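PDB 3L2B: probable manganase-dependent inorganic pyrophosphatase from Clostridium perfringens, which probably hydrolyses inorganic pyrophosphate to phosphate through a family II catalytic part, while its CBS-containing regulatory region binds AMP as inhibitor and diadenosine tetraphosphate as activator. Local coordinates for residues A[7-12]-A[197-202]; A[48-53]-A[227-232]; A[210-215]-A[231-236]. All blocks are in the same frame, centred on the assembly; numbering follows the deposited sequence.

Contact 1. Residues A[7-12]-A[197-202]; sequences LKVEDL and VAVSTD. With B4P (bis(adenosine)-5'-tetraphosphate), chain C.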
loop_
_atom_site.group_PDB
_atom_site.type_symbol
_atom_site.label_atom_id
_atom_site.label_comp_id
_atom_site.label_asym_id
_atom_site.label_seq_id
_atom_site.Cartn_x
_atom_site.Cartn_y
_atom_site.Cartn_z
ATOM N N LEU A 7 -19.195 -19.618 33.481
ATOM C CA LEU A 7 -19.207 -19.410 32.058
ATOM C C LEU A 7 -17.784 -19.341 31.537
ATOM O O LEU A 7 -16.985 -18.522 31.982
ATOM C CB LEU A 7 -19.944 -18.108 31.751
ATOM C CG LEU A 7 -20.910 -18.099 30.579
ATOM C CD1 LEU A 7 -21.851 -19.285 30.611
ATOM C CD2 LEU A 7 -21.666 -16.784 30.628
ATOM N N LYS A 8 -17.487 -20.243 30.608
ATOM C CA LYS A 8 -16.243 -20.238 29.837
ATOM C C LYS A 8 -16.437 -19.654 28.412
ATOM O O LYS A 8 -17.550 -19.585 27.893
ATOM C CB LYS A 8 -15.671 -21.672 29.751
ATOM C CG LYS A 8 -15.193 -22.262 31.097
ATOM C CD LYS A 8 -14.897 -23.770 31.040
ATOM C CE LYS A 8 -16.112 -24.612 31.396
ATOM N NZ LYS A 8 -16.692 -24.314 32.774
ATOM N N VAL A 9 -15.333 -19.265 27.782
ATOM C CA VAL A 9 -15.353 -18.767 26.388
ATOM C C VAL A 9 -16.129 -19.716 25.443
ATOM O O VAL A 9 -16.867 -19.277 24.565
ATOM C CB VAL A 9 -13.933 -18.510 25.834
ATOM C CG1 VAL A 9 -13.959 -18.328 24.280
ATOM C CG2 VAL A 9 -13.293 -17.320 26.515
ATOM N N GLU A 10 -15.995 -21.015 25.661
ATOM C CA GLU A 10 -16.659 -22.028 24.806
ATOM C C GLU A 10 -18.178 -21.903 24.837
ATOM O O GLU A 10 -18.842 -22.335 23.927
ATOM C CB GLU A 10 -16.249 -23.468 25.184
ATOM C CG GLU A 10 -16.613 -23.874 26.608
ATOM C CD GLU A 10 -16.046 -25.207 27.045
ATOM O OE1 GLU A 10 -15.159 -25.748 26.359
ATOM O OE2 GLU A 10 -16.505 -25.710 28.099
ATOM N N ASP A 11 -18.702 -21.289 25.885
ATOM C CA ASP A 11 -20.145 -21.090 26.046
ATOM C C ASP A 11 -20.648 -19.865 25.290
ATOM O O ASP A 11 -21.845 -19.668 25.144
ATOM C CB ASP A 11 -20.524 -20.940 27.538
ATOM C CG ASP A 11 -20.021 -22.097 28.389
ATOM O OD1 ASP A 11 -20.114 -23.251 27.921
ATOM O OD2 ASP A 11 -19.515 -21.861 29.508
ATOM N N LEU A 12 -19.720 -19.036 24.840
ATOM C CA LEU A 12 -20.075 -17.764 24.208
ATOM C C LEU A 12 -20.278 -17.946 22.723
ATOM O O LEU A 12 -19.913 -18.962 22.132
ATOM C CB LEU A 12 -19.001 -16.697 24.442
ATOM C CG LEU A 12 -18.829 -16.255 25.891
ATOM C CD1 LEU A 12 -17.584 -15.424 26.052
ATOM C CD2 LEU A 12 -20.034 -15.471 26.344
ATOM N N VAL A 197 -2.937 -10.899 21.501
ATOM C CA VAL A 197 -3.723 -11.304 22.654
ATOM C C VAL A 197 -4.835 -12.232 22.197
ATOM O O VAL A 197 -5.717 -11.846 21.436
ATOM C CB VAL A 197 -4.296 -10.081 23.400
ATOM C CG1 VAL A 197 -5.089 -10.520 24.615
ATOM C CG2 VAL A 197 -3.158 -9.111 23.791
ATOM N N ALA A 198 -4.746 -13.477 22.658
ATOM C CA ALA A 198 -5.711 -14.525 22.348
ATOM C C ALA A 198 -6.365 -14.973 23.620
ATOM O O ALA A 198 -5.836 -14.771 24.696
ATOM C CB ALA A 198 -5.012 -15.694 21.711
ATOM N N VAL A 199 -7.517 -15.605 23.481
ATOM C CA VAL A 199 -8.191 -16.224 24.606
ATOM C C VAL A 199 -8.407 -17.708 24.323
ATOM O O VAL A 199 -8.443 -18.144 23.174
ATOM C CB VAL A 199 -9.521 -15.519 24.932
ATOM C CG1 VAL A 199 -9.293 -14.043 25.126
ATOM C CG2 VAL A 199 -10.536 -15.738 23.851
ATOM N N SER A 200 -8.495 -18.488 25.385
ATOM C CA SER A 200 -8.758 -19.931 25.262
ATOM C C SER A 200 -10.218 -20.265 25.538
ATOM O O SER A 200 -10.850 -19.668 26.387
ATOM C CB SER A 200 -7.865 -20.753 26.212
ATOM O OG SER A 200 -6.493 -20.625 25.873
ATOM N N THR A 201 -10.725 -21.249 24.810
ATOM C CA THR A 201 -12.080 -21.775 25.023
ATOM C C THR A 201 -12.389 -22.021 26.500
ATOM O O THR A 201 -13.512 -21.811 26.968
ATOM C CB THR A 201 -12.289 -23.119 24.292
ATOM O OG1 THR A 201 -11.169 -23.962 24.544
ATOM C CG2 THR A 201 -12.454 -22.941 22.789
ATOM N N ASP A 202 -11.398 -22.492 27.245
ATOM C CA ASP A 202 -11.659 -22.841 28.645
ATOM C C ASP A 202 -11.345 -21.698 29.607
ATOM O O ASP A 202 -11.521 -21.837 30.813
ATOM C CB ASP A 202 -11.007 -24.178 29.053
ATOM C CG ASP A 202 -9.521 -24.216 28.830
ATOM O OD1 ASP A 202 -8.955 -23.252 28.264
ATOM O OD2 ASP A 202 -8.909 -25.235 29.217
HETATM P PA B4P C . -8.502 -2.691 17.107
HETATM O O1A B4P C . -8.300 -1.723 18.188
HETATM O O2A B4P C . -9.217 -4.043 17.554
HETATM O O3A B4P C . -9.235 -1.890 15.953
HETATM P PB B4P C . -10.096 -2.451 14.732
HETATM O O1B B4P C . -11.382 -2.998 15.197
HETATM O O2B B4P C . -9.232 -3.459 13.854
HETATM O O3B B4P C . -10.284 -1.077 13.928
HETATM P PG B4P C . -11.501 -0.072 14.207
HETATM O O1G B4P C . -11.682 0.044 15.673
HETATM O O2G B4P C . -11.342 1.299 13.427
HETATM O O3G B4P C . -12.745 -0.789 13.500
HETATM P PD B4P C . -14.154 -0.017 13.390
HETATM O O1D B4P C . -15.255 -0.992 13.355
HETATM O O2D B4P C . -14.287 1.070 14.567
HETATM O O5E B4P C . -7.057 -3.107 16.578
HETATM C C5E B4P C . -6.282 -2.175 15.820
HETATM C C4E B4P C . -5.090 -2.938 15.255
HETATM O O4E B4P C . -4.420 -3.621 16.307
HETATM C C3E B4P C . -5.540 -4.018 14.297
HETATM O O3E B4P C . -5.407 -3.555 12.981
HETATM C C2E B4P C . -4.661 -5.208 14.581
HETATM O O2E B4P C . -3.513 -5.184 13.754
HETATM C C1E B4P C . -4.217 -5.029 16.010
HETATM N N9A B4P C . -4.996 -5.986 16.838
HETATM C C8A B4P C . -6.336 -6.194 16.778
HETATM N N7A B4P C . -6.725 -7.162 17.660
HETATM C C5A B4P C . -5.631 -7.584 18.305
HETATM C C6A B4P C . -5.328 -8.570 19.343
HETATM N N6A B4P C . -6.293 -9.305 19.902
HETATM N N1A B4P C . -4.042 -8.731 19.726
HETATM C C2A B4P C . -3.057 -7.990 19.186
HETATM N N3A B4P C . -3.265 -7.084 18.229
HETATM C C4A B4P C . -4.496 -6.826 17.744
HETATM O O5F B4P C . -13.990 0.704 11.985
HETATM C C5F B4P C . -13.771 -0.087 10.830
HETATM C C4F B4P C . -13.621 0.843 9.655
HETATM O O4F B4P C . -14.867 1.512 9.429
HETATM C C3F B4P C . -12.569 1.893 9.929
HETATM O O3F B4P C . -11.330 1.539 9.310
HETATM C C2F B4P C . -13.156 3.157 9.320
HETATM O O2F B4P C . -12.684 3.216 7.990
HETATM C C1F B4P C . -14.668 2.930 9.354
HETATM N N9B B4P C . -15.196 3.677 10.514
HETATM C C8B B4P C . -14.654 3.777 11.744
HETATM N N7B B4P C . -15.403 4.589 12.528
HETATM C C5B B4P C . -16.436 5.031 11.806
HETATM C C6B B4P C . -17.590 5.921 12.032
HETATM N N6B B4P C . -17.792 6.508 13.226
HETATM N N1B B4P C . -18.432 6.122 11.009
HETATM C C2B B4P C . -18.252 5.545 9.814
HETATM N N3B B4P C . -17.218 4.739 9.532
HETATM C C4B B4P C . -16.290 4.443 10.475
#
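The carbonyl of Thr201 is the point on which residues 7-12 settle. Glu10 N donates to Thr201 O at 2.9 Å, with an N-H...O angle of 143°, arriving in the carbonyl plane on a lone pair. Val9 N also comes near that oxygen, but its angle is too poor for a bond, so Glu10 N-H makes the one hydrogen bond between the two segments. Around this bond the side chains close up through their bases: Lys8 CB rests on Thr201 O, its CG and CD run alongside the Asp202 backbone, and Glu10 CB meets Thr201 CB.

Val9 is buried, its CB 3.3 Å from Ser200 O, with CG2 almost as close and CG1 farther off. CG2, anti to the carbonyl carbon, reaches Val199 CG2 at 4.1 Å, the two side chains crossing at about a right angle.

The shape of 7-12 presents these groups. Asp11 OD2 takes Lys8 N at 2.8 Å, met from above the carboxylate plane, and Asp11 N returns a bond to Lys8 O, pinning the short 3-10 turn 9-11. Backbone bonds of Leu7 with Val205 and of Val9 with Asp203 continue the attachment. Farther out, Val208 of helix 205-215 and Val222 of strand 219-223 pack on both Val9 and Val199, burying the pair.

At the other end of 197-202 the chain reads an adenine of the bound diadenosine tetraphosphate. Val197 N points almost straight at N1A (3.0 Å, 174°), while N6A donates to Val197 O at 3.0 Å. Recognition of the adenine edge by backbone N-H and C=O is familiar from nucleotide-binding CBS domains; here the N-terminal segment of one CBS range packs onto the strand leading from that site in the other.

Contact 2. Residues A[48-53]-A[227-232]; sequences NHLLGM and NKVVGS. With B4P (bis(adenosine)-5'-tetraphosphate), chain C.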
loop_
_atom_site.group_PDB
_atom_site.type_symbol
_atom_site.label_atom_id
_atom_site.label_comp_id
_atom_site.label_asym_id
_atom_site.label_seq_id
_atom_site.Cartn_x
_atom_site.Cartn_y
_atom_site.Cartn_z
ATOM N N ASN A 48 -2.967 -26.134 12.570
ATOM C CA ASN A 48 -3.995 -25.173 12.899
ATOM C C ASN A 48 -3.713 -24.587 14.274
ATOM O O ASN A 48 -4.619 -24.271 15.016
ATOM C CB ASN A 48 -5.370 -25.837 12.836
ATOM C CG ASN A 48 -6.474 -24.851 12.601
ATOM O OD1 ASN A 48 -6.425 -24.054 11.660
ATOM N ND2 ASN A 48 -7.505 -24.904 13.445
ATOM N N HIS A 49 -2.435 -24.496 14.613
ATOM C CA HIS A 49 -1.996 -23.714 15.770
ATOM C C HIS A 49 -1.857 -22.232 15.335
ATOM O O HIS A 49 -1.566 -21.945 14.173
ATOM C CB HIS A 49 -0.677 -24.266 16.342
ATOM C CG HIS A 49 -0.824 -25.596 17.038
ATOM N ND1 HIS A 49 0.103 -26.074 17.941
ATOM C CD2 HIS A 49 -1.804 -26.532 16.976
ATOM C CE1 HIS A 49 -0.307 -27.240 18.413
ATOM N NE2 HIS A 49 -1.464 -27.538 17.847
ATOM N N LEU A 50 -2.075 -21.312 16.278
ATOM C CA LEU A 50 -2.057 -19.866 16.002
ATOM C C LEU A 50 -0.630 -19.350 15.820
ATOM O O LEU A 50 0.234 -19.542 16.653
ATOM C CB LEU A 50 -2.790 -19.070 17.110
ATOM C CG LEU A 50 -3.083 -17.561 16.844
ATOM C CD1 LEU A 50 -3.991 -17.314 15.628
ATOM C CD2 LEU A 50 -3.692 -16.934 18.089
ATOM N N LEU A 51 -0.377 -18.707 14.705
ATOM C CA LEU A 51 0.935 -18.077 14.512
ATOM C C LEU A 51 0.866 -16.554 14.703
ATOM O O LEU A 51 1.819 -15.920 15.133
ATOM C CB LEU A 51 1.475 -18.384 13.129
ATOM C CG LEU A 51 1.926 -19.806 12.843
ATOM C CD1 LEU A 51 2.335 -19.873 11.361
ATOM C CD2 LEU A 51 3.075 -20.297 13.782
ATOM N N GLY A 52 -0.286 -15.986 14.377
ATOM C CA GLY A 52 -0.497 -14.538 14.483
ATOM C C GLY A 52 -1.823 -14.055 13.918
ATOM O O GLY A 52 -2.782 -14.822 13.743
ATOM N N MET A 53 -1.850 -12.764 13.614
ATOM C CA MET A 53 -3.051 -12.092 13.117
ATOM C C MET A 53 -2.740 -10.988 12.087
ATOM O O MET A 53 -1.783 -10.224 12.231
ATOM C CB MET A 53 -3.826 -11.496 14.286
ATOM C CG MET A 53 -5.130 -10.831 13.875
ATOM S SD MET A 53 -5.724 -9.674 15.150
ATOM C CE MET A 53 -7.068 -10.620 15.888
ATOM N N ASN A 227 -4.788 -25.890 21.806
ATOM C CA ASN A 227 -4.165 -24.771 21.061
ATOM C C ASN A 227 -4.467 -24.628 19.575
ATOM O O ASN A 227 -3.786 -23.876 18.888
ATOM C CB ASN A 227 -2.646 -24.741 21.276
ATOM C CG ASN A 227 -2.277 -24.220 22.647
ATOM O OD1 ASN A 227 -2.876 -24.620 23.653
ATOM N ND2 ASN A 227 -1.304 -23.307 22.697
ATOM N N LYS A 228 -5.478 -25.325 19.076
ATOM C CA LYS A 228 -5.953 -25.078 17.701
ATOM C C LYS A 228 -6.791 -23.789 17.690
ATOM O O LYS A 228 -7.512 -23.490 18.642
ATOM C CB LYS A 228 -6.820 -26.226 17.144
ATOM C CG LYS A 228 -6.341 -27.681 17.381
ATOM C CD LYS A 228 -7.575 -28.643 17.430
ATOM C CE LYS A 228 -7.458 -29.736 18.521
ATOM N NZ LYS A 228 -8.789 -30.130 19.092
ATOM N N VAL A 229 -6.706 -23.043 16.600
ATOM C CA VAL A 229 -7.508 -21.837 16.432
ATOM C C VAL A 229 -8.924 -22.262 16.167
ATOM O O VAL A 229 -9.199 -22.942 15.186
ATOM C CB VAL A 229 -7.021 -20.957 15.258
ATOM C CG1 VAL A 229 -8.028 -19.861 14.958
ATOM C CG2 VAL A 229 -5.673 -20.365 15.571
ATOM N N VAL A 230 -9.823 -21.844 17.046
ATOM C CA VAL A 230 -11.211 -22.280 17.001
ATOM C C VAL A 230 -12.150 -21.179 16.545
ATOM O O VAL A 230 -13.351 -21.402 16.416
ATOM C CB VAL A 230 -11.665 -22.823 18.373
ATOM C CG1 VAL A 230 -13.090 -22.442 18.657
ATOM C CG2 VAL A 230 -11.484 -24.349 18.409
ATOM N N GLY A 231 -11.586 -19.996 16.307
ATOM C CA GLY A 231 -12.360 -18.835 15.880
ATOM C C GLY A 231 -11.957 -17.497 16.485
ATOM O O GLY A 231 -10.810 -17.235 16.808
ATOM N N SER A 232 -12.957 -16.652 16.649
ATOM C CA SER A 232 -12.744 -15.292 17.119
ATOM C C SER A 232 -13.961 -14.838 17.903
ATOM O O SER A 232 -15.106 -15.192 17.583
ATOM C CB SER A 232 -12.471 -14.379 15.934
ATOM O OG SER A 232 -12.553 -13.019 16.291
HETATM P PA B4P C . -8.502 -2.691 17.107
HETATM O O1A B4P C . -8.300 -1.723 18.188
HETATM O O2A B4P C . -9.217 -4.043 17.554
HETATM O O3A B4P C . -9.235 -1.890 15.953
HETATM P PB B4P C . -10.096 -2.451 14.732
HETATM O O1B B4P C . -11.382 -2.998 15.197
HETATM O O2B B4P C . -9.232 -3.459 13.854
HETATM O O3B B4P C . -10.284 -1.077 13.928
HETATM P PG B4P C . -11.501 -0.072 14.207
HETATM O O1G B4P C . -11.682 0.044 15.673
HETATM O O2G B4P C . -11.342 1.299 13.427
HETATM O O3G B4P C . -12.745 -0.789 13.500
HETATM P PD B4P C . -14.154 -0.017 13.390
HETATM O O1D B4P C . -15.255 -0.992 13.355
HETATM O O2D B4P C . -14.287 1.070 14.567
HETATM O O5E B4P C . -7.057 -3.107 16.578
HETATM C C5E B4P C . -6.282 -2.175 15.820
HETATM C C4E B4P C . -5.090 -2.938 15.255
HETATM O O4E B4P C . -4.420 -3.621 16.307
HETATM C C3E B4P C . -5.540 -4.018 14.297
HETATM O O3E B4P C . -5.407 -3.555 12.981
HETATM C C2E B4P C . -4.661 -5.208 14.581
HETATM O O2E B4P C . -3.513 -5.184 13.754
HETATM C C1E B4P C . -4.217 -5.029 16.010
HETATM N N9A B4P C . -4.996 -5.986 16.838
HETATM C C8A B4P C . -6.336 -6.194 16.778
HETATM N N7A B4P C . -6.725 -7.162 17.660
HETATM C C5A B4P C . -5.631 -7.584 18.305
HETATM C C6A B4P C . -5.328 -8.570 19.343
HETATM N N6A B4P C . -6.293 -9.305 19.902
HETATM N N1A B4P C . -4.042 -8.731 19.726
HETATM C C2A B4P C . -3.057 -7.990 19.186
HETATM N N3A B4P C . -3.265 -7.084 18.229
HETATM C C4A B4P C . -4.496 -6.826 17.744
HETATM O O5F B4P C . -13.990 0.704 11.985
HETATM C C5F B4P C . -13.771 -0.087 10.830
HETATM C C4F B4P C . -13.621 0.843 9.655
HETATM O O4F B4P C . -14.867 1.512 9.429
HETATM C C3F B4P C . -12.569 1.893 9.929
HETATM O O3F B4P C . -11.330 1.539 9.310
HETATM C C2F B4P C . -13.156 3.157 9.320
HETATM O O2F B4P C . -12.684 3.216 7.990
HETATM C C1F B4P C . -14.668 2.930 9.354
HETATM N N9B B4P C . -15.196 3.677 10.514
HETATM C C8B B4P C . -14.654 3.777 11.744
HETATM N N7B B4P C . -15.403 4.589 12.528
HETATM C C5B B4P C . -16.436 5.031 11.806
HETATM C C6B B4P C . -17.590 5.921 12.032
HETATM N N6B B4P C . -17.792 6.508 13.226
HETATM N N1B B4P C . -18.432 6.122 11.009
HETATM C C2B B4P C . -18.252 5.545 9.814
HETATM N N3B B4P C . -17.218 4.739 9.532
HETATM C C4B B4P C . -16.290 4.443 10.475
#
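Asn48 O is the acceptor that ties these two turns together. Val229 N donates to it at 2.9 Å with an N-H...O angle of 158°, approaching nearly along the C=O axis (170° at the oxygen). The same oxygen also receives a CA-H...O contact from Lys228 CA at 3.1 Å, so neighbouring groups of one backbone converge on it. Asn48, with CG anti to its backbone N, swings its amide toward Val229 as well; ND2 to Val229 O, at 3.1 Å and 122°, is a weak hydrogen bond. Val229 thus engages Asn48 firmly through its N-H and only weakly through its carbonyl.

In the other direction Asn227 O receives His49 CA at 3.6 Å, another CA-H...O contact, and the imidazole lays one face over the carbonyl carbon of Asn227. His49 N is satisfied by Asp45 OD1, and the ammonium of Lys228, whose chain bends away, by a salt bridge to Asp224.

Beside these polar groups, Val229 CG2 presses into Leu50, touching CB and CD1 alike, the latter pair at a tight 3.5 Å. Pro221 and Ile223 of strand 219-223 and Pro42 of strand 40-44 pack on the same leucine.

Farther along strand 50-55, Met53 SD lies 3.7 Å from N7A of the bound nucleotide. Classic beta bulges fall at Leu51-Gly52, facing Val43, and at Val230-Gly231, facing Val222. With one good hydrogen bond, one weak one and a small apolar patch, the two CBS hairpins are clasped at their turns rather than merged into a continuous sheet.

Contact 3. Residues A[210-215]-A[231-236]; sequences VTMSET and GSIARF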
loop_
_atom_site.group_PDB
_atom_site.type_symbol
_atom_site.label_atom_id
_atom_site.label_comp_id
_atom_site.label_asym_id
_atom_site.label_seq_id
_atom_site.Cartn_x
_atom_site.Cartn_y
_atom_site.Cartn_z
ATOM N N VAL A 210 -11.627 -8.777 32.013
ATOM C CA VAL A 210 -10.523 -7.960 32.533
ATOM C C VAL A 210 -9.524 -7.729 31.399
ATOM O O VAL A 210 -9.241 -6.589 30.998
ATOM C CB VAL A 210 -9.806 -8.645 33.748
ATOM C CG1 VAL A 210 -8.581 -7.841 34.192
ATOM C CG2 VAL A 210 -10.774 -8.836 34.919
ATOM N N THR A 211 -9.028 -8.843 30.869
ATOM C CA THR A 211 -8.073 -8.855 29.742
ATOM C C THR A 211 -8.500 -7.922 28.613
ATOM O O THR A 211 -7.673 -7.237 28.011
ATOM C CB THR A 211 -7.901 -10.284 29.149
ATOM O OG1 THR A 211 -7.743 -11.237 30.209
ATOM C CG2 THR A 211 -6.697 -10.338 28.239
ATOM N N MET A 212 -9.799 -7.915 28.341
ATOM C CA MET A 212 -10.382 -7.071 27.289
ATOM C C MET A 212 -10.369 -5.587 27.662
ATOM O O MET A 212 -10.309 -4.716 26.785
ATOM C CB MET A 212 -11.819 -7.493 26.949
ATOM C CG MET A 212 -11.908 -8.705 26.052
ATOM S SD MET A 212 -13.610 -9.033 25.585
ATOM C CE MET A 212 -13.381 -10.246 24.283
ATOM N N SER A 213 -10.443 -5.306 28.959
ATOM C CA SER A 213 -10.400 -3.921 29.450
ATOM C C SER A 213 -8.968 -3.388 29.492
ATOM O O SER A 213 -8.732 -2.193 29.299
ATOM C CB SER A 213 -11.028 -3.797 30.832
ATOM O OG SER A 213 -10.866 -2.471 31.295
ATOM N N GLU A 214 -8.020 -4.294 29.720
ATOM C CA GLU A 214 -6.592 -3.950 29.719
ATOM C C GLU A 214 -6.057 -3.581 28.326
ATOM O O GLU A 214 -5.055 -2.868 28.221
ATOM C CB GLU A 214 -5.749 -5.097 30.302
ATOM C CG GLU A 214 -5.992 -5.357 31.805
ATOM C CD GLU A 214 -5.114 -6.479 32.383
ATOM O OE1 GLU A 214 -5.483 -7.048 33.441
ATOM O OE2 GLU A 214 -4.054 -6.785 31.790
ATOM N N THR A 215 -6.729 -4.055 27.272
ATOM C CA THR A 215 -6.207 -3.963 25.895
ATOM C C THR A 215 -7.132 -3.331 24.837
ATOM O O THR A 215 -6.677 -2.933 23.768
ATOM C CB THR A 215 -5.781 -5.374 25.379
ATOM O OG1 THR A 215 -6.913 -6.257 25.370
ATOM C CG2 THR A 215 -4.673 -5.976 26.261
ATOM N N GLY A 231 -11.586 -19.996 16.307
ATOM C CA GLY A 231 -12.360 -18.835 15.880
ATOM C C GLY A 231 -11.957 -17.497 16.485
ATOM O O GLY A 231 -10.810 -17.235 16.808
ATOM N N SER A 232 -12.957 -16.652 16.649
ATOM C CA SER A 232 -12.744 -15.292 17.119
ATOM C C SER A 232 -13.961 -14.838 17.903
ATOM O O SER A 232 -15.106 -15.192 17.583
ATOM C CB SER A 232 -12.471 -14.379 15.934
ATOM O OG SER A 232 -12.553 -13.019 16.291
ATOM N N ILE A 233 -13.699 -14.101 18.967
ATOM C CA ILE A 233 -14.767 -13.530 19.787
ATOM C C ILE A 233 -14.666 -11.992 19.794
ATOM O O ILE A 233 -13.582 -11.436 19.815
ATOM C CB ILE A 233 -14.756 -14.124 21.240
ATOM C CG1 ILE A 233 -15.964 -13.632 22.007
ATOM C CG2 ILE A 233 -13.517 -13.752 22.006
ATOM C CD1 ILE A 233 -16.393 -14.566 23.155
ATOM N N ALA A 234 -15.819 -11.335 19.767
ATOM C CA ALA A 234 -15.891 -9.865 19.854
ATOM C C ALA A 234 -15.811 -9.369 21.300
ATOM O O ALA A 234 -16.242 -10.041 22.240
ATOM C CB ALA A 234 -17.171 -9.336 19.192
ATOM N N ARG A 235 -15.236 -8.189 21.450
ATOM C CA ARG A 235 -15.166 -7.496 22.747
ATOM C C ARG A 235 -16.584 -7.264 23.209
ATOM O O ARG A 235 -17.412 -6.791 22.451
ATOM C CB ARG A 235 -14.412 -6.167 22.608
ATOM C CG ARG A 235 -14.223 -5.364 23.894
ATOM C CD ARG A 235 -13.029 -4.378 23.783
ATOM N NE ARG A 235 -13.300 -3.087 24.409
ATOM C CZ ARG A 235 -13.218 -2.836 25.715
ATOM N NH1 ARG A 235 -12.867 -3.788 26.569
ATOM N NH2 ARG A 235 -13.503 -1.623 26.173
ATOM N N PHE A 236 -16.873 -7.630 24.446
ATOM C CA PHE A 236 -18.280 -7.610 24.912
ATOM C C PHE A 236 -18.823 -6.196 25.017
ATOM O O PHE A 236 -20.038 -6.016 24.978
ATOM C CB PHE A 236 -18.458 -8.311 26.257
ATOM C CG PHE A 236 -17.794 -9.641 26.324
ATOM C CD1 PHE A 236 -17.960 -10.568 25.301
ATOM C CD2 PHE A 236 -16.976 -9.964 27.397
ATOM C CE1 PHE A 236 -17.329 -11.783 25.357
ATOM C CE2 PHE A 236 -16.338 -11.184 27.453
ATOM C CZ PHE A 236 -16.513 -12.091 26.441
#
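Residues 210-215 belong to helix 205-215, with Glu214 N bonded to Val210 O, while strand 229-234 is just giving out at Ala234. The backbones come closest at Met212 and Arg235, their CA atoms 6.6 Å apart, and no hydrogen bond joins them.

Met212 spans that distance. Its CG stands anti to the carbonyl carbon and the chain runs extended to the methyl, so CE ends 3.5 Å from Ala234 O and touches Ile233 CG2. SD lies over one face of the Phe236 ring, 4.1 Å from the centroid and 18° off the normal, a Met-aromatic contact offset toward the CD2-CE2 rim. Arg235 runs out alongside the methionine, CG anti to its backbone N and the chain bent only at chi3, with Met212 CB at the edge of the guanidinium, in its plane. Arg235 NH1 comes to 2.7 Å from Met212 O, though the angle is too poor for a hydrogen bond.

Tyr220 of strand 219-223 packs on Met212, and Leu12 touches both Ile233 and Phe236. Helix 205-215, which links parallel strands 199-200 and 219-223 in the second CBS domain, thus packs through Met212 on the end of strand 229-234.

In the fold
All three contacts reach the three-stranded sheet 199-200, 219-223, 229-234 of the second CBS range. Contacts 1 and 3 lie about 10 Å apart between centres, joined by Leu12 against Ile233 and Phe236 and by Val199 against Ile233. Contact 2 is about 13 Å from contact 1 and 15 Å from contact 3, sharing strand 229-234 with the latter. Along the chain contacts 1 and 2 cross, each pairing the first CBS range with the second across the intervening DRTGG range, whereas contact 3 is local and follows contact 1. Contacts 1 and 2 both touch the nucleotide, consistent with a Bateman-type pair of CBS domains that binds the nucleotide together with the second subunit.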